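PDB 3IWG: acetyltransferase, GNAT family from Colwellia psychrerythraea, which probably transfers an acyl group, as GNAT-family enzymes do with acetyl-CoA, to an acceptor that is not identified. Local coordinates for residues A118-N123 against R267-E272; Y65-Y70 against G99-T104; G38-A43 against F57-D62. All blocks are in the same frame, centred on the assembly; numbering follows the deposited sequence.

Interaction 1: residues A118-N123 against R267-E272; sequences ATFKVN and RIVQFE
K121 and Q270 exchange two backbone hydrogen bonds: Q270 N to K121 O at 2.8 Å and K121 N to Q270 O at 3.0 Å. N123 N gives a shorter bond to I268 O, 2.6 Å. At the other end E272 is met by two residues in a row. A118 N donates to E272 O, and E272 N donates to T119 O. This is a classic beta bulge.

The side chains of N123, Q270 and E272 are linked in a row. A water accepts from N123 ND2 and donates to Q270 OE1, each at 2.7 Å. Q270 NE2 then makes a weak bond to E272 OE2. The other carboxylate oxygen, E272 OE1, is hydrogen-bonded to Y65 OH. The Q270 chain is extended, with CG anti to the backbone N (chi1 -175°), and K121 lies alongside it, pointing the same way. K121 CE comes to 3.5 Å from Q270 OE1. T119 OG1 touches the CB and CG of E272.

The strands are antiparallel. The late strand 262-273 lies between 99-103 and 117-129, two strands of the first half, and 117-129 in turn borders 241-247. This is consistent with strands exchanged between two tandem GNAT domains.

F120, V122, V269 and F271 share the opposite face. V269 CG1 meets F120 CD2 at the edge of the F120 ring, 3.7 Å away. The same methyl also lies over one face of the F271 ring, offset toward its rim. F120 CG sits between the backbone N and carbonyl carbon (chi1 85°), and its ring leads away from the partner strand. F120 CB still touches F271 CD1 at 3.7 Å. Further along, V122 CG1 packs on R267 CD, while helix 107-116 packs on F271.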
ATOM      1  N   ALA A 118       7.111  19.207 -30.139  1.00 26.84           N
ATOM      2  CA  ALA A 118       7.963  18.879 -31.265  1.00 27.75           C
ATOM      3  C   ALA A 118       7.632  17.469 -31.732  1.00 28.60           C
ATOM      4  O   ALA A 118       7.314  17.268 -32.904  1.00 29.01           O
ATOM      5  CB  ALA A 118       9.445  18.959 -30.863  1.00 27.06           C
ATOM      6  N   THR A 119       7.729  16.489 -30.820  1.00 28.74           N
ATOM      7  CA  THR A 119       7.571  15.081 -31.182  1.00 28.52           C
ATOM      8  C   THR A 119       6.594  14.371 -30.271  1.00 28.45           C
ATOM      9  O   THR A 119       6.107  14.924 -29.259  1.00 28.89           O
ATOM     10  CB  THR A 119       8.924  14.331 -31.179  1.00 28.83           C
ATOM     11  OG1 THR A 119       9.513  14.428 -29.871  1.00 31.52           O
ATOM     12  CG2 THR A 119       9.906  14.890 -32.272  1.00 28.03           C
ATOM     13  N   PHE A 120       6.272  13.146 -30.635  1.00 28.12           N
ATOM     14  CA  PHE A 120       5.403  12.378 -29.821  1.00 29.26           C
ATOM     15  C   PHE A 120       5.617  10.904 -30.003  1.00 28.83           C
ATOM     16  O   PHE A 120       6.150  10.458 -31.004  1.00 29.05           O
ATOM     17  CB  PHE A 120       3.958  12.686 -30.169  1.00 30.05           C
ATOM     18  CG  PHE A 120       3.448  11.878 -31.332  1.00 32.38           C
ATOM     19  CD1 PHE A 120       3.885  12.138 -32.607  1.00 31.91           C
ATOM     20  CD2 PHE A 120       2.580  10.803 -31.126  1.00 33.47           C
ATOM     21  CE1 PHE A 120       3.443  11.357 -33.675  1.00 32.92           C
ATOM     22  CE2 PHE A 120       2.146  10.032 -32.193  1.00 31.91           C
ATOM     23  CZ  PHE A 120       2.562  10.311 -33.454  1.00 31.83           C
ATOM     24  N   LYS A 121       5.144  10.159 -29.016  1.00 28.67           N
ATOM     25  CA  LYS A 121       4.845   8.771 -29.196  1.00 28.48           C
ATOM     26  C   LYS A 121       3.645   8.357 -28.362  1.00 27.64           C
ATOM     27  O   LYS A 121       3.295   9.001 -27.362  1.00 27.52           O
ATOM     28  CB  LYS A 121       6.048   7.961 -28.798  1.00 29.57           C
ATOM     29  CG  LYS A 121       6.375   8.073 -27.333  1.00 31.08           C
ATOM     30  CD  LYS A 121       7.695   7.377 -27.074  1.00 35.81           C
ATOM     31  CE  LYS A 121       8.413   7.885 -25.829  1.00 37.40           C
ATOM     32  NZ  LYS A 121       9.750   7.252 -25.800  1.00 38.66           N
ATOM     33  N   VAL A 122       3.024   7.262 -28.770  1.00 26.45           N
ATOM     34  CA  VAL A 122       1.888   6.725 -28.055  1.00 26.66           C
ATOM     35  C   VAL A 122       2.386   6.015 -26.817  1.00 26.83           C
ATOM     36  O   VAL A 122       3.350   5.328 -26.872  1.00 27.12           O
ATOM     37  CB  VAL A 122       1.101   5.747 -28.932  1.00 26.21           C
ATOM     38  CG1 VAL A 122      -0.161   5.282 -28.239  1.00 23.12           C
ATOM     39  CG2 VAL A 122       0.732   6.449 -30.236  1.00 27.63           C
ATOM     40  N   ASN A 123       1.708   6.180 -25.707  1.00 27.14           N
ATOM     41  CA  ASN A 123       2.078   5.443 -24.484  1.00 28.02           C
ATOM     42  C   ASN A 123       1.157   4.235 -24.222  1.00 27.33           C
ATOM     43  O   ASN A 123       1.588   3.200 -23.855  1.00 27.77           O
ATOM     44  CB  ASN A 123       1.951   6.409 -23.313  1.00 28.31           C
ATOM     45  CG  ASN A 123       2.286   5.778 -21.989  1.00 28.36           C
ATOM     46  OD1 ASN A 123       1.401   5.418 -21.234  1.00 23.71           O
ATOM     47  ND2 ASN A 123       3.581   5.710 -21.677  1.00 25.23           N
ATOM     48  N   ARG A 267      -6.158   7.059 -26.746  1.00 24.44           N
ATOM     49  CA  ARG A 267      -4.733   6.828 -26.617  1.00 23.40           C
ATOM     50  C   ARG A 267      -4.188   7.786 -25.601  1.00 23.95           C
ATOM     51  O   ARG A 267      -4.660   8.880 -25.514  1.00 24.11           O
ATOM     52  CB  ARG A 267      -3.996   7.100 -27.938  1.00 23.54           C
ATOM     53  CG  ARG A 267      -4.323   6.178 -29.081  1.00 23.47           C
ATOM     54  CD  ARG A 267      -3.912   4.732 -28.829  1.00 22.67           C
ATOM     55  NE  ARG A 267      -4.146   3.900 -30.005  1.00 20.03           N
ATOM     56  CZ  ARG A 267      -5.304   3.347 -30.296  1.00 20.91           C
ATOM     57  NH1 ARG A 267      -6.353   3.526 -29.524  1.00 24.56           N
ATOM     58  NH2 ARG A 267      -5.416   2.607 -31.384  1.00 24.57           N
ATOM     59  N   ILE A 268      -3.197   7.364 -24.819  1.00 24.53           N
ATOM     60  CA  ILE A 268      -2.407   8.303 -24.023  1.00 24.30           C
ATOM     61  C   ILE A 268      -1.120   8.485 -24.795  1.00 23.92           C
ATOM     62  O   ILE A 268      -0.426   7.505 -25.159  1.00 24.38           O
ATOM     63  CB  ILE A 268      -2.054   7.790 -22.575  1.00 23.82           C
ATOM     64  CG1 ILE A 268      -3.301   7.690 -21.728  1.00 25.32           C
ATOM     65  CG2 ILE A 268      -1.127   8.745 -21.896  1.00 22.26           C
ATOM     66  CD1 ILE A 268      -3.137   7.066 -20.283  1.00 27.21           C
ATOM     67  N   VAL A 269      -0.764   9.734 -24.983  1.00 23.61           N
ATOM     68  CA  VAL A 269       0.372  10.082 -25.786  1.00 23.69           C
ATOM     69  C   VAL A 269       1.342  10.844 -24.938  1.00 24.25           C
ATOM     70  O   VAL A 269       0.936  11.653 -24.084  1.00 25.74           O
ATOM     71  CB  VAL A 269      -0.085  10.984 -26.988  1.00 23.77           C
ATOM     72  CG1 VAL A 269       1.103  11.420 -27.814  1.00 21.85           C
ATOM     73  CG2 VAL A 269      -1.176  10.292 -27.854  1.00 22.60           C
ATOM     74  N   GLN A 270       2.613  10.643 -25.215  1.00 24.98           N
ATOM     75  CA  GLN A 270       3.684  11.390 -24.592  1.00 25.92           C
ATOM     76  C   GLN A 270       4.230  12.345 -25.604  1.00 25.81           C
ATOM     77  O   GLN A 270       4.776  11.879 -26.618  1.00 26.57           O
ATOM     78  CB  GLN A 270       4.834  10.453 -24.175  1.00 26.48           C
ATOM     79  CG  GLN A 270       5.942  11.152 -23.413  1.00 27.70           C
ATOM     80  CD  GLN A 270       7.078  10.224 -22.992  1.00 29.97           C
ATOM     81  OE1 GLN A 270       6.923   8.994 -22.906  1.00 30.70           O
ATOM     82  NE2 GLN A 270       8.241  10.815 -22.768  1.00 28.73           N
ATOM     83  N   PHE A 271       4.120  13.649 -25.310  1.00 25.44           N
ATOM     84  CA  PHE A 271       4.605  14.750 -26.169  1.00 25.99           C
ATOM     85  C   PHE A 271       5.878  15.348 -25.611  1.00 27.16           C
ATOM     86  O   PHE A 271       6.016  15.470 -24.380  1.00 27.71           O
ATOM     87  CB  PHE A 271       3.589  15.886 -26.241  1.00 25.29           C
ATOM     88  CG  PHE A 271       2.398  15.589 -27.081  1.00 24.45           C
ATOM     89  CD1 PHE A 271       2.489  15.593 -28.467  1.00 23.57           C
ATOM     90  CD2 PHE A 271       1.174  15.327 -26.505  1.00 27.34           C
ATOM     91  CE1 PHE A 271       1.391  15.326 -29.271  1.00 21.51           C
ATOM     92  CE2 PHE A 271       0.042  15.066 -27.315  1.00 26.93           C
ATOM     93  CZ  PHE A 271       0.169  15.065 -28.705  1.00 25.02           C
ATOM     94  N   GLU A 272       6.812  15.694 -26.491  1.00 28.29           N
ATOM     95  CA  GLU A 272       8.038  16.369 -26.074  1.00 29.67           C
ATOM     96  C   GLU A 272       7.908  17.800 -26.541  1.00 31.17           C
ATOM     97  O   GLU A 272       7.475  18.050 -27.658  1.00 31.12           O
ATOM     98  CB  GLU A 272       9.299  15.748 -26.670  1.00 29.51           C
ATOM     99  CG  GLU A 272       9.473  14.223 -26.441  1.00 30.47           C
ATOM    100  CD  GLU A 272       9.606  13.813 -24.974  1.00 30.91           C
ATOM    101  OE1 GLU A 272      10.396  14.462 -24.259  1.00 29.80           O
ATOM    102  OE2 GLU A 272       8.930  12.833 -24.551  1.00 29.45           O
TER
HETATM  103  O   HOH W   1       5.254   6.934 -23.393  1.00 25.58           O

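Interaction 2: residues Y65-Y70 against G99-T104; sequences YLLQYY and GAFVST
The rings of Y65 and F101 meet obliquely, their centroids 5.3 Å apart and their planes at 56°. F101 CE2 reaches Y65 CB at 3.6 Å and also touches Y65 CG. Y65 CG is anti to the carbonyl carbon (chi1 -74°), and from there the ring lies against the backbone of the other strand. A100 N is at its edge, near the ring plane, and G99 C approaches obliquely, 3.3 Å from Y65 CD2. G99 has no side chain, and the ring stands close to where a CB would be. L66 O lies at the edge of the F101 ring. L67 runs beside F101, pointing the same way, with CD2 of L67 3.8 Å from CD2 of F101.

L66 holds the backbones together. L66 N donates to G99 O at 2.9 Å, and L66 O accepts from F101 N at 2.8 Å. L66 CB packs on A100 CB on the face away from the rings.

The strands are parallel and joined through helix 76-87. Beyond L67 and F101 they part. This matches the splayed fourth and fifth strands of the GNAT fold, where relatives bind acetyl-CoA in the opening.

An alanine at Y65 would probably leave E272 OE1 without its hydroxyl partner and open a gap beside G99 where the ring now packs. The contact is short, and its side chains meet mainly through carbon atoms. Two backbone bonds join the strands before they separate, and the Y65 hydroxyl finds its hydrogen-bond partner, E272, on a third strand.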
ATOM      1  N   TYR A  65       7.255  16.116 -16.694  1.00 28.68           N
ATOM      2  CA  TYR A  65       6.185  15.961 -17.630  1.00 28.67           C
ATOM      3  C   TYR A  65       4.873  16.302 -17.000  1.00 27.90           C
ATOM      4  O   TYR A  65       4.513  15.767 -15.941  1.00 26.66           O
ATOM      5  CB  TYR A  65       6.126  14.530 -18.161  1.00 29.05           C
ATOM      6  CG  TYR A  65       7.241  14.240 -19.133  1.00 30.19           C
ATOM      7  CD1 TYR A  65       8.475  13.796 -18.694  1.00 32.19           C
ATOM      8  CD2 TYR A  65       7.064  14.457 -20.494  1.00 32.00           C
ATOM      9  CE1 TYR A  65       9.522  13.563 -19.591  1.00 34.57           C
ATOM     10  CE2 TYR A  65       8.080  14.220 -21.391  1.00 33.10           C
ATOM     11  CZ  TYR A  65       9.306  13.767 -20.946  1.00 33.22           C
ATOM     12  OH  TYR A  65      10.299  13.522 -21.854  1.00 34.94           O
ATOM     13  N   LEU A  66       4.156  17.182 -17.690  1.00 26.68           N
ATOM     14  CA  LEU A  66       2.801  17.502 -17.335  1.00 26.52           C
ATOM     15  C   LEU A  66       1.951  16.260 -17.360  1.00 25.42           C
ATOM     16  O   LEU A  66       2.129  15.368 -18.177  1.00 26.75           O
ATOM     17  CB  LEU A  66       2.202  18.556 -18.280  1.00 26.44           C
ATOM     18  CG  LEU A  66       2.385  20.044 -17.951  1.00 30.07           C
ATOM     19  CD1 LEU A  66       3.824  20.363 -17.647  1.00 33.40           C
ATOM     20  CD2 LEU A  66       1.880  20.978 -19.122  1.00 32.63           C
ATOM     21  N   LEU A  67       1.019  16.215 -16.446  1.00 24.38           N
ATOM     22  CA  LEU A  67       0.078  15.136 -16.357  1.00 25.53           C
ATOM     23  C   LEU A  67      -1.333  15.680 -16.493  1.00 25.76           C
ATOM     24  O   LEU A  67      -2.199  14.977 -16.968  1.00 25.51           O
ATOM     25  CB  LEU A  67       0.240  14.374 -14.996  1.00 25.15           C
ATOM     26  CG  LEU A  67       1.527  13.524 -14.745  1.00 27.67           C
ATOM     27  CD1 LEU A  67       1.416  12.567 -13.486  1.00 28.75           C
ATOM     28  CD2 LEU A  67       1.970  12.661 -15.949  1.00 26.60           C
ATOM     29  N   GLN A  68      -1.569  16.908 -16.018  1.00 27.35           N
ATOM     30  CA  GLN A  68      -2.908  17.521 -16.016  1.00 27.81           C
ATOM     31  C   GLN A  68      -2.754  19.032 -16.236  1.00 28.10           C
ATOM     32  O   GLN A  68      -1.760  19.626 -15.793  1.00 27.79           O
ATOM     33  CB  GLN A  68      -3.623  17.270 -14.680  1.00 27.36           C
ATOM     34  CG  GLN A  68      -3.898  15.821 -14.364  1.00 28.25           C
ATOM     35  CD  GLN A  68      -4.657  15.617 -13.025  1.00 28.01           C
ATOM     36  OE1 GLN A  68      -4.555  16.426 -12.113  1.00 25.01           O
ATOM     37  NE2 GLN A  68      -5.393  14.503 -12.915  1.00 27.88           N
ATOM     38  N   TYR A  69      -3.722  19.617 -16.931  1.00 27.91           N
ATOM     39  CA  TYR A  69      -3.785  21.058 -17.179  1.00 28.64           C
ATOM     40  C   TYR A  69      -5.248  21.464 -17.363  1.00 28.94           C
ATOM     41  O   TYR A  69      -6.030  20.771 -18.044  1.00 28.92           O
ATOM     42  CB  TYR A  69      -3.015  21.422 -18.416  1.00 28.50           C
ATOM     43  CG  TYR A  69      -3.114  22.892 -18.816  1.00 30.17           C
ATOM     44  CD1 TYR A  69      -4.196  23.385 -19.551  1.00 30.02           C
ATOM     45  CD2 TYR A  69      -2.102  23.787 -18.467  1.00 31.28           C
ATOM     46  CE1 TYR A  69      -4.265  24.756 -19.906  1.00 30.19           C
ATOM     47  CE2 TYR A  69      -2.169  25.125 -18.801  1.00 31.33           C
ATOM     48  CZ  TYR A  69      -3.233  25.596 -19.538  1.00 30.78           C
ATOM     49  OH  TYR A  69      -3.227  26.911 -19.866  1.00 31.32           O
ATOM     50  N   TYR A  70      -5.632  22.560 -16.738  1.00 29.45           N
ATOM     51  CA  TYR A  70      -7.009  22.994 -16.826  1.00 30.78           C
ATOM     52  C   TYR A  70      -7.090  24.475 -16.506  1.00 32.49           C
ATOM     53  O   TYR A  70      -6.529  24.920 -15.501  1.00 33.33           O
ATOM     54  CB  TYR A  70      -7.899  22.201 -15.868  1.00 30.48           C
ATOM     55  CG  TYR A  70      -9.321  22.654 -15.878  1.00 30.99           C
ATOM     56  CD1 TYR A  70     -10.209  22.140 -16.797  1.00 31.18           C
ATOM     57  CD2 TYR A  70      -9.769  23.638 -15.012  1.00 32.25           C
ATOM     58  CE1 TYR A  70     -11.505  22.549 -16.854  1.00 30.63           C
ATOM     59  CE2 TYR A  70     -11.091  24.065 -15.045  1.00 33.92           C
ATOM     60  CZ  TYR A  70     -11.957  23.525 -15.988  1.00 33.25           C
ATOM     61  OH  TYR A  70     -13.268  23.934 -16.069  1.00 31.15           O
ATOM     62  N   GLY A  99       7.797  18.021 -21.316  1.00 28.67           N
ATOM     63  CA  GLY A  99       6.754  17.429 -22.113  1.00 27.89           C
ATOM     64  C   GLY A  99       5.452  17.218 -21.399  1.00 27.37           C
ATOM     65  O   GLY A  99       5.197  17.757 -20.321  1.00 27.73           O
ATOM     66  N   ALA A 100       4.592  16.438 -22.011  1.00 26.52           N
ATOM     67  CA  ALA A 100       3.306  16.177 -21.384  1.00 26.37           C
ATOM     68  C   ALA A 100       2.826  14.801 -21.719  1.00 25.67           C
ATOM     69  O   ALA A 100       3.187  14.246 -22.772  1.00 25.52           O
ATOM     70  CB  ALA A 100       2.293  17.194 -21.821  1.00 26.24           C
ATOM     71  N   PHE A 101       2.055  14.248 -20.793  1.00 24.95           N
ATOM     72  CA  PHE A 101       1.222  13.097 -21.059  1.00 24.81           C
ATOM     73  C   PHE A 101      -0.217  13.591 -21.020  1.00 24.99           C
ATOM     74  O   PHE A 101      -0.631  14.339 -20.100  1.00 25.08           O
ATOM     75  CB  PHE A 101       1.385  11.981 -20.008  1.00 25.55           C
ATOM     76  CG  PHE A 101       2.788  11.336 -19.960  1.00 25.32           C
ATOM     77  CD1 PHE A 101       3.066  10.191 -20.707  1.00 27.54           C
ATOM     78  CD2 PHE A 101       3.783  11.864 -19.157  1.00 25.31           C
ATOM     79  CE1 PHE A 101       4.339   9.564 -20.670  1.00 29.48           C
ATOM     80  CE2 PHE A 101       5.052  11.267 -19.091  1.00 28.11           C
ATOM     81  CZ  PHE A 101       5.341  10.105 -19.845  1.00 30.22           C
ATOM     82  N   VAL A 102      -0.979  13.121 -21.997  1.00 24.01           N
ATOM     83  CA  VAL A 102      -2.306  13.570 -22.245  1.00 23.25           C
ATOM     84  C   VAL A 102      -3.005  12.534 -23.094  1.00 23.33           C
ATOM     85  O   VAL A 102      -2.371  11.890 -23.917  1.00 21.56           O
ATOM     86  CB  VAL A 102      -2.280  14.926 -22.983  1.00 23.06           C
ATOM     87  CG1 VAL A 102      -1.760  14.732 -24.366  1.00 21.28           C
ATOM     88  CG2 VAL A 102      -3.634  15.595 -22.959  1.00 19.78           C
ATOM     89  N   SER A 103      -4.308  12.341 -22.845  1.00 24.07           N
ATOM     90  CA  SER A 103      -5.079  11.467 -23.705  1.00 24.16           C
ATOM     91  C   SER A 103      -5.905  12.226 -24.700  1.00 23.87           C
ATOM     92  O   SER A 103      -6.236  13.397 -24.517  1.00 24.35           O
ATOM     93  CB  SER A 103      -6.005  10.544 -22.927  1.00 23.52           C
ATOM     94  OG  SER A 103      -7.127  11.231 -22.424  1.00 25.21           O
ATOM     95  N   THR A 104      -6.315  11.482 -25.702  1.00 23.62           N
ATOM     96  CA  THR A 104      -7.268  11.941 -26.668  1.00 24.25           C
ATOM     97  C   THR A 104      -8.650  12.250 -26.117  1.00 25.02           C
ATOM     98  O   THR A 104      -9.517  12.684 -26.890  1.00 25.20           O
ATOM     99  CB  THR A 104      -7.389  10.891 -27.766  1.00 24.84           C
ATOM    100  OG1 THR A 104      -7.909   9.680 -27.206  1.00 23.08           O
ATOM    101  CG2 THR A 104      -5.990  10.642 -28.379  1.00 22.49           C
TER

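Interaction 3: residues G38-A43 against F57-D62; sequences GFAPMA and FCCVND
C59 is the first residue of segment 57-62 to touch the other segment. Its CB points toward segment 38-43 and lies 3.9 Å from A43 CB. The thiol sits between the backbone N and the carbonyl carbon (chi1 68°). There C59 SG meets A43 CB and A40 O, both at 4.0 Å, and the methyl CB of A40 slightly farther off at 4.2 Å. These are packing distances, and the sulphur touches both alanines.

V60 comes next and turns its side chain away, toward L66, F46 and I94. Its backbone stays in the contact. V60 O is 3.6 Å from A43 CB, the shortest approach between the two segments. N61 follows, with its N 4.0 Å from A43 CB. The CA atoms of A43 and N61 are the nearest pair, 4.5 Å apart. N61 OD1 turns to another partner and accepts a hydrogen bond from Y65 N.

The two segments share no hydrogen bond. A40 O, which lies against the thiol, is taken by A43 N of its own segment, 3.0 Å away, and by H45 NE2. M42, modelled as selenomethionine, packs on Q167 of the second subunit.

This contact is plain packing. With only alanine and cysteine side chains meeting, the chain after helix 33-39 packs close on the end of strand 53-60. The chain then enters strand 44-50, which pairs with 53-60. On the other side of 53-60 runs strand 65-71, whose Q68 touches both A40 and C59.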
ATOM      1  N   GLY A  38      -3.466   7.607  -9.204  1.00 30.13           N
ATOM      2  CA  GLY A  38      -2.230   7.096  -8.613  1.00 29.19           C
ATOM      3  C   GLY A  38      -1.181   8.157  -8.812  1.00 29.57           C
ATOM      4  O   GLY A  38      -0.801   8.794  -7.834  1.00 29.38           O
ATOM      5  N   PHE A  39      -0.746   8.370 -10.071  1.00 29.40           N
ATOM      6  CA  PHE A  39       0.356   9.316 -10.381  1.00 29.33           C
ATOM      7  C   PHE A  39       0.029  10.781 -10.192  1.00 28.25           C
ATOM      8  O   PHE A  39       0.799  11.476  -9.584  1.00 27.74           O
ATOM      9  CB  PHE A  39       0.937   9.166 -11.826  1.00 29.65           C
ATOM     10  CG  PHE A  39       1.430   7.775 -12.175  1.00 33.01           C
ATOM     11  CD1 PHE A  39       2.109   6.994 -11.250  1.00 34.33           C
ATOM     12  CD2 PHE A  39       1.246   7.263 -13.476  1.00 36.28           C
ATOM     13  CE1 PHE A  39       2.551   5.687 -11.585  1.00 35.22           C
ATOM     14  CE2 PHE A  39       1.704   5.944 -13.827  1.00 34.88           C
ATOM     15  CZ  PHE A  39       2.343   5.171 -12.870  1.00 36.40           C
ATOM     16  N   ALA A  40      -1.062  11.286 -10.761  1.00 27.92           N
ATOM     17  CA  ALA A  40      -1.317  12.732 -10.705  1.00 27.51           C
ATOM     18  C   ALA A  40      -1.314  13.364  -9.278  1.00 27.26           C
ATOM     19  O   ALA A  40      -0.705  14.409  -9.056  1.00 28.46           O
ATOM     20  CB  ALA A  40      -2.622  13.075 -11.454  1.00 27.75           C
ATOM     21  N   PRO A  41      -1.977  12.752  -8.297  1.00 27.15           N
ATOM     22  CA  PRO A  41      -1.969  13.317  -6.923  1.00 26.92           C
ATOM     23  C   PRO A  41      -0.581  13.309  -6.256  1.00 26.92           C
ATOM     24  O   PRO A  41      -0.363  14.056  -5.309  1.00 26.00           O
ATOM     25  CB  PRO A  41      -2.920  12.392  -6.154  1.00 27.13           C
ATOM     26  CG  PRO A  41      -3.672  11.639  -7.170  1.00 27.04           C
ATOM     27  CD  PRO A  41      -2.746  11.515  -8.352  1.00 27.74           C
HETATM   28  N   MSE A  42       0.338  12.468  -6.745  1.00 26.74           N
HETATM   29  CA  MSE A  42       1.744  12.522  -6.276  1.00 27.24           C
HETATM   30  C   MSE A  42       2.578  13.622  -6.942  1.00 27.49           C
HETATM   31  O   MSE A  42       3.611  13.988  -6.416  1.00 27.78           O
HETATM   32  CB  MSE A  42       2.472  11.208  -6.535  1.00 28.27           C
HETATM   33  CG  MSE A  42       1.799   9.938  -6.048  1.00 27.81           C
HETATM   34 SE   MSE A  42       2.824   8.382  -6.743  0.60 33.46          SE
HETATM   35  CE  MSE A  42       4.418   8.605  -5.571  1.00 30.97           C
ATOM     36  N   ALA A  43       2.140  14.126  -8.101  1.00 27.33           N
ATOM     37  CA  ALA A  43       2.893  15.111  -8.907  1.00 26.86           C
ATOM     38  C   ALA A  43       2.837  16.490  -8.259  1.00 26.68           C
ATOM     39  O   ALA A  43       1.980  16.704  -7.410  1.00 26.19           O
ATOM     40  CB  ALA A  43       2.266  15.191 -10.331  1.00 26.57           C
ATOM     41  N   PHE A  57      -5.288  25.070 -12.972  1.00 27.01           N
ATOM     42  CA  PHE A  57      -4.132  24.383 -12.399  1.00 26.14           C
ATOM     43  C   PHE A  57      -3.405  23.440 -13.387  1.00 26.00           C
ATOM     44  O   PHE A  57      -3.929  23.066 -14.441  1.00 25.89           O
ATOM     45  CB  PHE A  57      -4.564  23.534 -11.179  1.00 25.44           C
ATOM     46  CG  PHE A  57      -5.158  22.227 -11.573  1.00 25.17           C
ATOM     47  CD1 PHE A  57      -6.498  22.126 -11.891  1.00 27.06           C
ATOM     48  CD2 PHE A  57      -4.363  21.110 -11.723  1.00 24.15           C
ATOM     49  CE1 PHE A  57      -7.042  20.898 -12.303  1.00 27.45           C
ATOM     50  CE2 PHE A  57      -4.884  19.915 -12.146  1.00 22.22           C
ATOM     51  CZ  PHE A  57      -6.217  19.803 -12.439  1.00 24.61           C
ATOM     52  N   CYS A  58      -2.209  23.008 -13.002  1.00 25.25           N
ATOM     53  CA  CYS A  58      -1.570  21.913 -13.700  1.00 24.85           C
ATOM     54  C   CYS A  58      -0.746  21.107 -12.718  1.00 24.90           C
ATOM     55  O   CYS A  58      -0.539  21.541 -11.592  1.00 24.01           O
ATOM     56  CB  CYS A  58      -0.698  22.429 -14.853  1.00 24.27           C
ATOM     57  SG  CYS A  58       0.810  23.186 -14.378  1.00 22.68           S
ATOM     58  N   CYS A  59      -0.297  19.927 -13.145  1.00 25.75           N
ATOM     59  CA  CYS A  59       0.680  19.151 -12.356  1.00 26.69           C
ATOM     60  C   CYS A  59       1.781  18.529 -13.181  1.00 27.35           C
ATOM     61  O   CYS A  59       1.581  18.095 -14.342  1.00 28.51           O
ATOM     62  CB  CYS A  59      -0.016  18.122 -11.450  1.00 26.99           C
ATOM     63  SG  CYS A  59      -0.802  16.818 -12.288  1.00 27.26           S
ATOM     64  N   VAL A  60       2.979  18.570 -12.619  1.00 27.39           N
ATOM     65  CA  VAL A  60       4.178  18.128 -13.329  1.00 26.95           C
ATOM     66  C   VAL A  60       4.795  17.021 -12.497  1.00 28.46           C
ATOM     67  O   VAL A  60       5.057  17.198 -11.315  1.00 28.83           O
ATOM     68  CB  VAL A  60       5.191  19.260 -13.479  1.00 26.85           C
ATOM     69  CG1 VAL A  60       6.478  18.793 -14.223  1.00 25.46           C
ATOM     70  CG2 VAL A  60       4.539  20.482 -14.135  1.00 24.00           C
ATOM     71  N   ASN A  61       5.026  15.872 -13.113  1.00 29.31           N
ATOM     72  CA  ASN A  61       5.666  14.788 -12.425  1.00 30.04           C
ATOM     73  C   ASN A  61       7.160  15.042 -12.243  1.00 31.33           C
ATOM     74  O   ASN A  61       7.702  16.071 -12.659  1.00 30.82           O
ATOM     75  CB  ASN A  61       5.341  13.419 -13.102  1.00 29.73           C
ATOM     76  CG  ASN A  61       6.163  13.121 -14.356  1.00 27.60           C
ATOM     77  OD1 ASN A  61       7.047  13.870 -14.775  1.00 27.82           O
ATOM     78  ND2 ASN A  61       5.840  12.010 -14.967  1.00 23.57           N
ATOM     79  N   ASP A  62       7.797  14.069 -11.624  1.00 32.86           N
ATOM     80  CA  ASP A  62       9.222  14.120 -11.322  1.00 34.67           C
ATOM     81  C   ASP A  62      10.164  14.167 -12.492  1.00 34.14           C
ATOM     82  O   ASP A  62      11.267  14.676 -12.380  1.00 34.45           O
ATOM     83  CB  ASP A  62       9.587  12.896 -10.465  1.00 35.77           C
ATOM     84  CG  ASP A  62       9.501  13.193  -9.012  1.00 39.67           C
ATOM     85  OD1 ASP A  62       9.158  14.376  -8.689  1.00 43.06           O
ATOM     86  OD2 ASP A  62       9.812  12.268  -8.197  1.00 46.05           O
TER

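How the interactions relate
Along the chain interaction 3 comes first, then interaction 2, then interaction 1. Their centres step across the fold. Interactions 2 and 3 lie about 9 Å apart, interactions 1 and 2 about 10 Å, and interactions 1 and 3 about 17 Å between centres. Neighbouring strands link them: 53-60 pairs with 65-71, 65-71 with 99-103, and 99-103 with 262-273. Interactions 1 and 3 do not touch, with nearest atoms about 7 Å apart. Interactions 2 and 3 belong to the first GNAT domain. Interaction 1 pairs an early strand with the C-terminal one and so joins distant parts of the chain, next to the splayed strands of interaction 2.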